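Local coordinates for hemolysin activator protein CdiB (Acinetobacter baumannii ACICU, PDB 6WIL), which probably exports a large CdiA-type toxin across the outer membrane, as the Omp85-superfamily TpsB transporter of a contact-dependent growth inhibition system, at residues D225-Q229 and K547-G553; S462-F466 and L516-V520; Q478-I484 and M497-W503. All coordinates share one frame. Residues are numbered along the deposited sequence.

Contact 1: D225-Q229 and K547-G553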
loop_
_atom_site.group_PDB
_atom_site.type_symbol
_atom_site.label_atom_id
_atom_site.label_comp_id
_atom_site.label_asym_id
_atom_site.label_seq_id
_atom_site.Cartn_x
_atom_site.Cartn_y
_atom_site.Cartn_z
ATOM N N ASP A 225 -10.587 -18.079 17.540
ATOM C CA ASP A 225 -10.895 -18.267 18.955
ATOM C C ASP A 225 -9.727 -17.702 19.761
ATOM O O ASP A 225 -8.706 -18.372 19.948
ATOM C CB ASP A 225 -11.147 -19.741 19.267
ATOM C CG ASP A 225 -10.994 -20.072 20.742
ATOM O OD1 ASP A 225 -11.470 -19.291 21.593
ATOM O OD2 ASP A 225 -10.405 -21.129 21.050
ATOM N N SER A 226 -9.874 -16.464 20.224
ATOM C CA SER A 226 -8.869 -15.805 21.042
ATOM C C SER A 226 -9.449 -15.485 22.411
ATOM O O SER A 226 -10.659 -15.290 22.559
ATOM C CB SER A 226 -8.366 -14.514 20.383
ATOM O OG SER A 226 -7.695 -14.785 19.166
ATOM N N GLY A 227 -8.576 -15.436 23.410
ATOM C CA GLY A 227 -8.990 -15.049 24.742
ATOM C C GLY A 227 -7.939 -15.431 25.762
ATOM O O GLY A 227 -6.835 -15.855 25.415
ATOM N N ASN A 228 -8.299 -15.251 27.031
ATOM C CA ASN A 228 -7.499 -15.747 28.136
ATOM C C ASN A 228 -8.016 -17.123 28.546
ATOM O O ASN A 228 -8.936 -17.680 27.941
ATOM C CB ASN A 228 -7.503 -14.758 29.308
ATOM C CG ASN A 228 -8.903 -14.420 29.802
ATOM O OD1 ASN A 228 -9.738 -15.298 30.008
ATOM N ND2 ASN A 228 -9.156 -13.135 30.002
ATOM N N GLN A 229 -7.416 -17.680 29.596
ATOM C CA GLN A 229 -7.787 -19.015 30.042
ATOM C C GLN A 229 -9.158 -19.057 30.706
ATOM O O GLN A 229 -9.672 -20.152 30.957
ATOM C CB GLN A 229 -6.719 -19.547 30.993
ATOM C CG GLN A 229 -5.284 -19.176 30.607
ATOM C CD GLN A 229 -4.758 -19.960 29.415
ATOM O OE1 GLN A 229 -4.993 -21.162 29.291
ATOM N NE2 GLN A 229 -4.032 -19.279 28.534
ATOM N N LYS A 547 -4.297 -7.044 33.641
ATOM C CA LYS A 547 -4.106 -8.335 34.294
ATOM C C LYS A 547 -2.698 -8.893 34.085
ATOM O O LYS A 547 -2.104 -9.447 35.020
ATOM C CB LYS A 547 -5.154 -9.324 33.782
ATOM C CG LYS A 547 -6.565 -9.071 34.257
ATOM C CD LYS A 547 -7.462 -10.200 33.802
ATOM C CE LYS A 547 -8.793 -10.221 34.541
ATOM N NZ LYS A 547 -9.805 -10.850 33.632
ATOM N N LYS A 548 -2.142 -8.743 32.879
ATOM C CA LYS A 548 -0.924 -9.454 32.462
ATOM C C LYS A 548 -1.119 -10.969 32.540
ATOM O O LYS A 548 -0.230 -11.711 32.963
ATOM C CB LYS A 548 0.305 -9.020 33.270
ATOM C CG LYS A 548 0.893 -7.690 32.827
ATOM C CD LYS A 548 2.200 -7.379 33.543
ATOM C CE LYS A 548 1.990 -7.281 35.042
ATOM N NZ LYS A 548 0.825 -6.409 35.352
ATOM N N ASP A 549 -2.290 -11.430 32.113
ATOM C CA ASP A 549 -2.624 -12.845 32.143
ATOM C C ASP A 549 -2.094 -13.535 30.886
ATOM O O ASP A 549 -1.530 -12.903 29.987
ATOM C CB ASP A 549 -4.135 -13.018 32.287
ATOM C CG ASP A 549 -4.512 -14.243 33.096
ATOM O OD1 ASP A 549 -3.915 -14.454 34.174
ATOM O OD2 ASP A 549 -5.421 -14.982 32.664
ATOM N N TRP A 550 -2.261 -14.852 30.822
ATOM C CA TRP A 550 -1.889 -15.617 29.640
ATOM C C TRP A 550 -3.041 -15.626 28.645
ATOM O O TRP A 550 -4.204 -15.787 29.025
ATOM C CB TRP A 550 -1.513 -17.054 30.010
ATOM C CG TRP A 550 -0.171 -17.178 30.652
ATOM C CD1 TRP A 550 0.120 -17.030 31.976
ATOM C CD2 TRP A 550 1.067 -17.483 30.000
ATOM N NE1 TRP A 550 1.464 -17.220 32.189
ATOM C CE2 TRP A 550 2.068 -17.500 30.990
ATOM C CE3 TRP A 550 1.428 -17.740 28.673
ATOM C CZ2 TRP A 550 3.403 -17.765 30.698
ATOM C CZ3 TRP A 550 2.755 -18.003 28.385
ATOM C CH2 TRP A 550 3.726 -18.013 29.391
ATOM N N VAL A 551 -2.712 -15.447 27.367
ATOM C CA VAL A 551 -3.711 -15.409 26.308
ATOM C C VAL A 551 -3.345 -16.422 25.234
ATOM O O VAL A 551 -2.171 -16.751 25.031
ATOM C CB VAL A 551 -3.854 -13.997 25.694
ATOM C CG1 VAL A 551 -4.374 -13.014 26.731
ATOM C CG2 VAL A 551 -2.526 -13.528 25.119
ATOM N N THR A 552 -4.367 -16.922 24.546
ATOM C CA THR A 552 -4.190 -17.839 23.432
ATOM C C THR A 552 -5.006 -17.351 22.244
ATOM O O THR A 552 -5.967 -16.591 22.393
ATOM C CB THR A 552 -4.602 -19.276 23.798
ATOM O OG1 THR A 552 -5.750 -19.247 24.656
ATOM C CG2 THR A 552 -3.464 -19.999 24.500
ATOM N N GLY A 553 -4.604 -17.789 21.057
ATOM C CA GLY A 553 -5.330 -17.458 19.849
ATOM C C GLY A 553 -5.194 -18.530 18.789
ATOM O O GLY A 553 -4.088 -18.999 18.512
#

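Contact 2: S462-F466 and L516-V520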
loop_
_atom_site.group_PDB
_atom_site.type_symbol
_atom_site.label_atom_id
_atom_site.label_comp_id
_atom_site.label_asym_id
_atom_site.label_seq_id
_atom_site.Cartn_x
_atom_site.Cartn_y
_atom_site.Cartn_z
ATOM N N SER A 462 -3.388 -4.169 18.414
ATOM C CA SER A 462 -2.568 -3.053 18.852
ATOM C C SER A 462 -1.339 -3.479 19.624
ATOM O O SER A 462 -0.236 -3.162 19.201
ATOM C CB SER A 462 -3.415 -2.077 19.708
ATOM O OG SER A 462 -4.273 -2.744 20.595
ATOM N N VAL A 463 -1.505 -4.202 20.739
ATOM C CA VAL A 463 -0.374 -4.806 21.439
ATOM C C VAL A 463 -0.657 -6.273 21.746
ATOM O O VAL A 463 -1.458 -6.582 22.633
ATOM C CB VAL A 463 -0.048 -4.046 22.737
ATOM C CG1 VAL A 463 1.208 -4.616 23.375
ATOM C CG2 VAL A 463 0.081 -2.560 22.454
ATOM N N ARG A 464 0.001 -7.190 21.036
ATOM C CA ARG A 464 -0.290 -8.607 21.223
ATOM C C ARG A 464 0.183 -9.092 22.594
ATOM O O ARG A 464 1.048 -8.490 23.237
ATOM C CB ARG A 464 0.348 -9.443 20.114
ATOM C CG ARG A 464 -0.468 -9.479 18.832
ATOM C CD ARG A 464 0.326 -10.089 17.699
ATOM N NE ARG A 464 1.441 -9.230 17.317
ATOM C CZ ARG A 464 2.336 -9.529 16.383
ATOM N NH1 ARG A 464 3.313 -8.677 16.109
ATOM N NH2 ARG A 464 2.258 -10.679 15.724
ATOM N N GLY A 465 -0.403 -10.201 23.040
ATOM C CA GLY A 465 -0.179 -10.702 24.378
ATOM C C GLY A 465 -1.177 -10.213 25.403
ATOM O O GLY A 465 -1.101 -10.622 26.566
ATOM N N PHE A 466 -2.107 -9.346 25.014
ATOM C CA PHE A 466 -3.137 -8.823 25.902
ATOM C C PHE A 466 -4.507 -9.194 25.356
ATOM O O PHE A 466 -4.720 -9.193 24.135
ATOM C CB PHE A 466 -3.012 -7.302 26.059
ATOM C CG PHE A 466 -1.855 -6.874 26.920
ATOM C CD1 PHE A 466 -1.982 -6.827 28.300
ATOM C CD2 PHE A 466 -0.643 -6.519 26.351
ATOM C CE1 PHE A 466 -0.921 -6.436 29.096
ATOM C CE2 PHE A 466 0.420 -6.126 27.139
ATOM C CZ PHE A 466 0.281 -6.084 28.514
ATOM N N LEU A 516 2.399 -0.350 27.437
ATOM C CA LEU A 516 2.118 -1.777 27.398
ATOM C C LEU A 516 3.259 -2.493 26.692
ATOM O O LEU A 516 3.810 -1.986 25.712
ATOM C CB LEU A 516 0.798 -2.080 26.680
ATOM C CG LEU A 516 -0.497 -1.794 27.441
ATOM C CD1 LEU A 516 -1.711 -2.077 26.572
ATOM C CD2 LEU A 516 -0.559 -2.596 28.730
ATOM N N LEU A 517 3.609 -3.671 27.201
ATOM C CA LEU A 517 4.616 -4.525 26.581
ATOM C C LEU A 517 4.116 -5.958 26.640
ATOM O O LEU A 517 3.949 -6.515 27.728
ATOM C CB LEU A 517 5.972 -4.400 27.284
ATOM C CG LEU A 517 7.055 -5.372 26.804
ATOM C CD1 LEU A 517 7.615 -4.958 25.457
ATOM C CD2 LEU A 517 8.168 -5.514 27.832
ATOM N N GLY A 518 3.867 -6.544 25.472
ATOM C CA GLY A 518 3.431 -7.924 25.395
ATOM C C GLY A 518 4.337 -8.752 24.510
ATOM O O GLY A 518 5.106 -8.204 23.712
ATOM N N SER A 519 4.267 -10.074 24.644
ATOM C CA SER A 519 5.071 -10.965 23.824
ATOM C C SER A 519 4.219 -12.148 23.391
ATOM O O SER A 519 3.307 -12.571 24.105
ATOM C CB SER A 519 6.321 -11.452 24.566
ATOM O OG SER A 519 7.226 -12.076 23.671
ATOM N N VAL A 520 4.532 -12.679 22.211
ATOM C CA VAL A 520 3.741 -13.731 21.583
ATOM C C VAL A 520 4.681 -14.745 20.948
ATOM O O VAL A 520 5.691 -14.376 20.340
ATOM C CB VAL A 520 2.765 -13.143 20.539
ATOM C CG1 VAL A 520 2.388 -14.179 19.490
ATOM C CG2 VAL A 520 1.520 -12.618 21.225
#

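Contact 3: Q478-I484 and M497-W503. With C8E ((hydroxyethyloxy)tri(ethyloxy)octane), chain D.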
loop_
_atom_site.group_PDB
_atom_site.type_symbol
_atom_site.label_atom_id
_atom_site.label_comp_id
_atom_site.label_asym_id
_atom_site.label_seq_id
_atom_site.Cartn_x
_atom_site.Cartn_y
_atom_site.Cartn_z
ATOM N N GLN A 478 0.731 5.585 19.805
ATOM C CA GLN A 478 1.467 4.857 18.785
ATOM C C GLN A 478 1.789 3.474 19.326
ATOM O O GLN A 478 1.954 3.295 20.536
ATOM C CB GLN A 478 2.755 5.587 18.380
ATOM C CG GLN A 478 3.830 5.594 19.453
ATOM C CD GLN A 478 5.071 6.364 19.041
ATOM O OE1 GLN A 478 5.736 6.026 18.059
ATOM N NE2 GLN A 478 5.391 7.411 19.795
ATOM N N TYR A 479 1.853 2.498 18.427
ATOM C CA TYR A 479 2.353 1.181 18.780
ATOM C C TYR A 479 3.366 0.724 17.745
ATOM O O TYR A 479 3.332 1.146 16.585
ATOM C CB TYR A 479 1.229 0.127 18.927
ATOM C CG TYR A 479 0.408 -0.184 17.690
ATOM C CD1 TYR A 479 0.947 -0.901 16.623
ATOM C CD2 TYR A 479 -0.929 0.188 17.616
ATOM C CE1 TYR A 479 0.189 -1.199 15.502
ATOM C CE2 TYR A 479 -1.694 -0.107 16.502
ATOM C CZ TYR A 479 -1.132 -0.802 15.449
ATOM O OH TYR A 479 -1.895 -1.098 14.344
ATOM N N VAL A 480 4.280 -0.136 18.180
ATOM C CA VAL A 480 5.229 -0.777 17.285
ATOM C C VAL A 480 5.186 -2.275 17.551
ATOM O O VAL A 480 5.456 -2.724 18.673
ATOM C CB VAL A 480 6.656 -0.222 17.443
ATOM C CG1 VAL A 480 7.055 -0.133 18.906
ATOM C CG2 VAL A 480 7.639 -1.072 16.656
ATOM N N GLN A 481 4.809 -3.039 16.534
ATOM C CA GLN A 481 4.812 -4.490 16.589
ATOM C C GLN A 481 6.065 -5.008 15.900
ATOM O O GLN A 481 6.418 -4.551 14.809
ATOM C CB GLN A 481 3.565 -5.063 15.913
ATOM C CG GLN A 481 2.257 -4.608 16.539
ATOM C CD GLN A 481 1.058 -4.885 15.652
ATOM O OE1 GLN A 481 1.147 -4.819 14.425
ATOM N NE2 GLN A 481 -0.072 -5.200 16.272
ATOM N N GLN A 482 6.743 -5.951 16.544
ATOM C CA GLN A 482 7.941 -6.552 15.977
ATOM C C GLN A 482 7.820 -8.064 16.026
ATOM O O GLN A 482 7.278 -8.623 16.984
ATOM C CB GLN A 482 9.204 -6.095 16.713
ATOM C CG GLN A 482 9.619 -4.679 16.367
ATOM C CD GLN A 482 10.928 -4.286 17.014
ATOM O OE1 GLN A 482 11.958 -4.188 16.348
ATOM N NE2 GLN A 482 10.894 -4.055 18.319
ATOM N N GLU A 483 8.332 -8.722 14.990
ATOM C CA GLU A 483 8.116 -10.150 14.827
ATOM C C GLU A 483 9.225 -10.734 13.965
ATOM O O GLU A 483 9.657 -10.112 12.991
ATOM C CB GLU A 483 6.745 -10.421 14.196
ATOM C CG GLU A 483 6.501 -11.857 13.773
ATOM C CD GLU A 483 5.199 -12.009 13.014
ATOM O OE1 GLU A 483 4.137 -11.683 13.588
ATOM O OE2 GLU A 483 5.237 -12.431 11.838
ATOM N N ILE A 484 9.680 -11.925 14.341
ATOM C CA ILE A 484 10.634 -12.703 13.564
ATOM C C ILE A 484 10.032 -14.078 13.323
ATOM O O ILE A 484 9.605 -14.746 14.269
ATOM C CB ILE A 484 11.989 -12.835 14.283
ATOM C CG1 ILE A 484 12.634 -11.460 14.461
ATOM C CG2 ILE A 484 12.903 -13.776 13.517
ATOM C CD1 ILE A 484 13.652 -11.429 15.561
HETATM N N MSE A 497 8.054 -15.445 16.800
HETATM C CA MSE A 497 7.969 -14.820 18.115
HETATM C C MSE A 497 7.799 -13.320 17.909
HETATM O O MSE A 497 8.407 -12.742 17.008
HETATM C CB MSE A 497 9.212 -15.116 18.956
HETATM C CG MSE A 497 8.976 -15.056 20.458
HETATM SE SE MSE A 497 10.455 -14.243 21.443
HETATM C CE MSE A 497 11.941 -15.244 20.676
ATOM N N ALA A 498 6.967 -12.686 18.729
ATOM C CA ALA A 498 6.638 -11.284 18.536
ATOM C C ALA A 498 6.744 -10.524 19.850
ATOM O O ALA A 498 6.466 -11.062 20.925
ATOM C CB ALA A 498 5.229 -11.118 17.950
ATOM N N VAL A 499 7.160 -9.263 19.745
ATOM C CA VAL A 499 7.229 -8.338 20.872
ATOM C C VAL A 499 6.612 -7.018 20.429
ATOM O O VAL A 499 7.108 -6.385 19.489
ATOM C CB VAL A 499 8.671 -8.119 21.361
ATOM C CG1 VAL A 499 8.688 -7.111 22.502
ATOM C CG2 VAL A 499 9.299 -9.436 21.796
ATOM N N ASP A 500 5.540 -6.605 21.103
ATOM C CA ASP A 500 4.802 -5.398 20.762
ATOM C C ASP A 500 4.866 -4.396 21.908
ATOM O O ASP A 500 5.115 -4.754 23.062
ATOM C CB ASP A 500 3.335 -5.714 20.440
ATOM C CG ASP A 500 3.180 -6.632 19.238
ATOM O OD1 ASP A 500 4.202 -7.006 18.625
ATOM O OD2 ASP A 500 2.028 -6.976 18.905
ATOM N N GLN A 501 4.618 -3.129 21.575
ATOM C CA GLN A 501 4.684 -2.029 22.529
ATOM C C GLN A 501 3.666 -0.966 22.144
ATOM O O GLN A 501 3.550 -0.613 20.970
ATOM C CB GLN A 501 6.077 -1.391 22.576
ATOM C CG GLN A 501 7.169 -2.273 23.139
ATOM C CD GLN A 501 8.537 -1.631 23.041
ATOM O OE1 GLN A 501 8.954 -0.887 23.930
ATOM N NE2 GLN A 501 9.242 -1.910 21.952
ATOM N N GLY A 502 2.954 -0.446 23.136
ATOM C CA GLY A 502 2.016 0.635 22.910
ATOM C C GLY A 502 2.271 1.799 23.846
ATOM O O GLY A 502 2.770 1.634 24.958
ATOM N N TRP A 503 1.911 2.992 23.371
ATOM C CA TRP A 503 2.066 4.229 24.128
ATOM C C TRP A 503 0.827 5.088 23.942
ATOM O O TRP A 503 0.357 5.257 22.814
ATOM C CB TRP A 503 3.295 5.024 23.674
ATOM C CG TRP A 503 4.609 4.438 24.041
ATOM C CD1 TRP A 503 5.265 4.581 25.225
ATOM C CD2 TRP A 503 5.453 3.637 23.208
ATOM N NE1 TRP A 503 6.463 3.912 25.187
ATOM C CE2 TRP A 503 6.602 3.320 23.960
ATOM C CE3 TRP A 503 5.346 3.151 21.902
ATOM C CZ2 TRP A 503 7.636 2.539 23.451
ATOM C CZ3 TRP A 503 6.374 2.375 21.399
ATOM C CH2 TRP A 503 7.504 2.078 22.171
HETATM C C1 C8E D . 3.195 15.161 11.134
HETATM C C2 C8E D . 2.446 14.186 12.041
HETATM C C3 C8E D . 2.414 12.798 11.403
HETATM C C4 C8E D . 1.712 11.821 12.345
HETATM C C5 C8E D . 2.590 11.568 13.567
HETATM C C6 C8E D . 1.795 10.764 14.591
HETATM C C7 C8E D . 2.749 9.882 15.391
HETATM C C8 C8E D . 3.161 10.600 16.673
HETATM O O9 C8E D . 2.753 9.827 17.765
HETATM C C10 C8E D . 3.046 10.381 19.017
HETATM C C11 C8E D . 2.316 9.591 20.102
HETATM O O12 C8E D . 3.199 9.309 21.151
HETATM C C13 C8E D . 2.579 8.807 22.303
HETATM C C14 C8E D . 3.626 8.569 23.391
HETATM O O15 C8E D . 4.884 8.356 22.813
HETATM C C16 C8E D . 5.879 8.001 23.733
HETATM C C17 C8E D . 7.037 7.302 23.016
HETATM O O18 C8E D . 7.692 8.199 22.163
HETATM C C19 C8E D . 8.940 7.750 21.714
HETATM C C20 C8E D . 8.956 7.681 20.186
HETATM O O21 C8E D . 8.627 8.932 19.647
#

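Contact 1: D225-Q229 and K547-G553
The two backbones run antiparallel at 175°, their axes 4.7 Å apart, and this is where the 16-stranded barrel of an Omp85-type transporter closes: first strand 217-228 meets last strand 550-559. G227 and T552 form the hydrogen-bonded pair, with G227 N to T552 O at 3.0 Å and T552 N to G227 O at 2.8 Å. CA-H...O contacts fill in between, such as S226 CA to T552 O at 3.3 Å. G227 sits at phi/psi 164/-173, where a CB would jam against the preceding carbonyl. S226 and G553 make a non-hydrogen-bonded pair, CA to CA 4.1 Å; G553, like G227, has no side chain. S226 and V551 point into the barrel, T552 outward. N228 OD1 accepts from the amides of D230 and T231, closing an Asx turn that begins the bend toward the next strand, while K547 NZ makes a salt bridge with E469. On the outer side Q229 lies along the strand, its NE2 3.7 Å from W550 CB and 4.1 Å from T552 CG2.

Contact 2: S462-F466 and L516-V520
V463-R464-G465-F466 is the VRGF/Y signature of Omp85 and TpsB transporters, carried on the loop that folds back into the barrel and lying against the inner face of strand 515-526. The four residues form a type II turn; G465, third in it, has phi/psi 92/-3, as such a turn asks. The m, t, m chi angles of R464 carry its guanidinium along the wall to salt bridges with D500 and E483, while its CB rests 3.6 Å from V520 CG2. V463, a t rotamer, sets CG1 3.9 Å from G518 N and 4.2 Å from L516 CB. The m rotamer of F466 brings the ring to the strand, where L516, m then t, lays CD2 over the ring face in a CH-pi contact, 4.0 Å from the centroid. L517 and S519 point outward. G465 CA and G518 CA come within 4.7 Å because both residues are glycines: an ideal CB on G518 would clash with R464 O, which approaches G518 CA to 3.3 Å in a CA-H...O contact.

Contact 3: Q478-I484 and M497-W503
Q482 N has two acceptors on the opposite strand: V499 O at 3.0 Å and, more weakly, D500 OD1 at 3.4 Å. The D500 carboxylate leans across the pair, bringing OD1 to 3.3 Å from Q481 CA and OD2 to 3.4 Å from Q481 CG. OD2 also holds R464 of the inward-folded loop in a salt bridge, and E483 is bridged to R464 and R524. Otherwise the register is regular: Q478 with W503, V480 with Q501, Q482 with V499 and I484 with M497 are hydrogen-bonded pairs, the strands antiparallel at 168°. They form a hairpin of the barrel wall, and D500-Q501-G502 matches the D-x-G end of the F-x-D-x-G signature of this strand in Omp85 proteins, whose aspartate pairs with the loop arginine; A498 stands at the phenylalanine position. Y479, Q481, E483, A498 and D500 face the lumen, where Y479 touches S462 and Q481 touches R464. V480, I484, V499, W503 and M497, modelled as selenomethionine, are on the outer surface, where V480 CG1 meets the W503 ring edge at CZ3, 3.6 Å away. A C8E detergent lies there: its C16 sits over a W503 ring face, and Q478 NE2 donates to its O12 and O15, both at 3.2 Å.

All three contacts belong to one 16-stranded antiparallel barrel and are nested along the chain: contact 3 inside the loop closed by contact 2, and that inside the loop closed by contact 1. Contacts 2 and 3 have centres 7 Å apart and share the pairing of neighbouring strands 493-505 and 515-526, with V520 O 2.7 Å from A498 N; the R464-D500 salt bridge, NE to OD2 2.8 Å, also joins them. Contact 1 lies about 11 Å from contact 2 and about 17 Å from contact 3, centre to centre. Its V551 CG2 touches G465 O at 3.5 Å, so this one turn, inside the barrel, packs against both strand 515-526 and the closing strand 550-559.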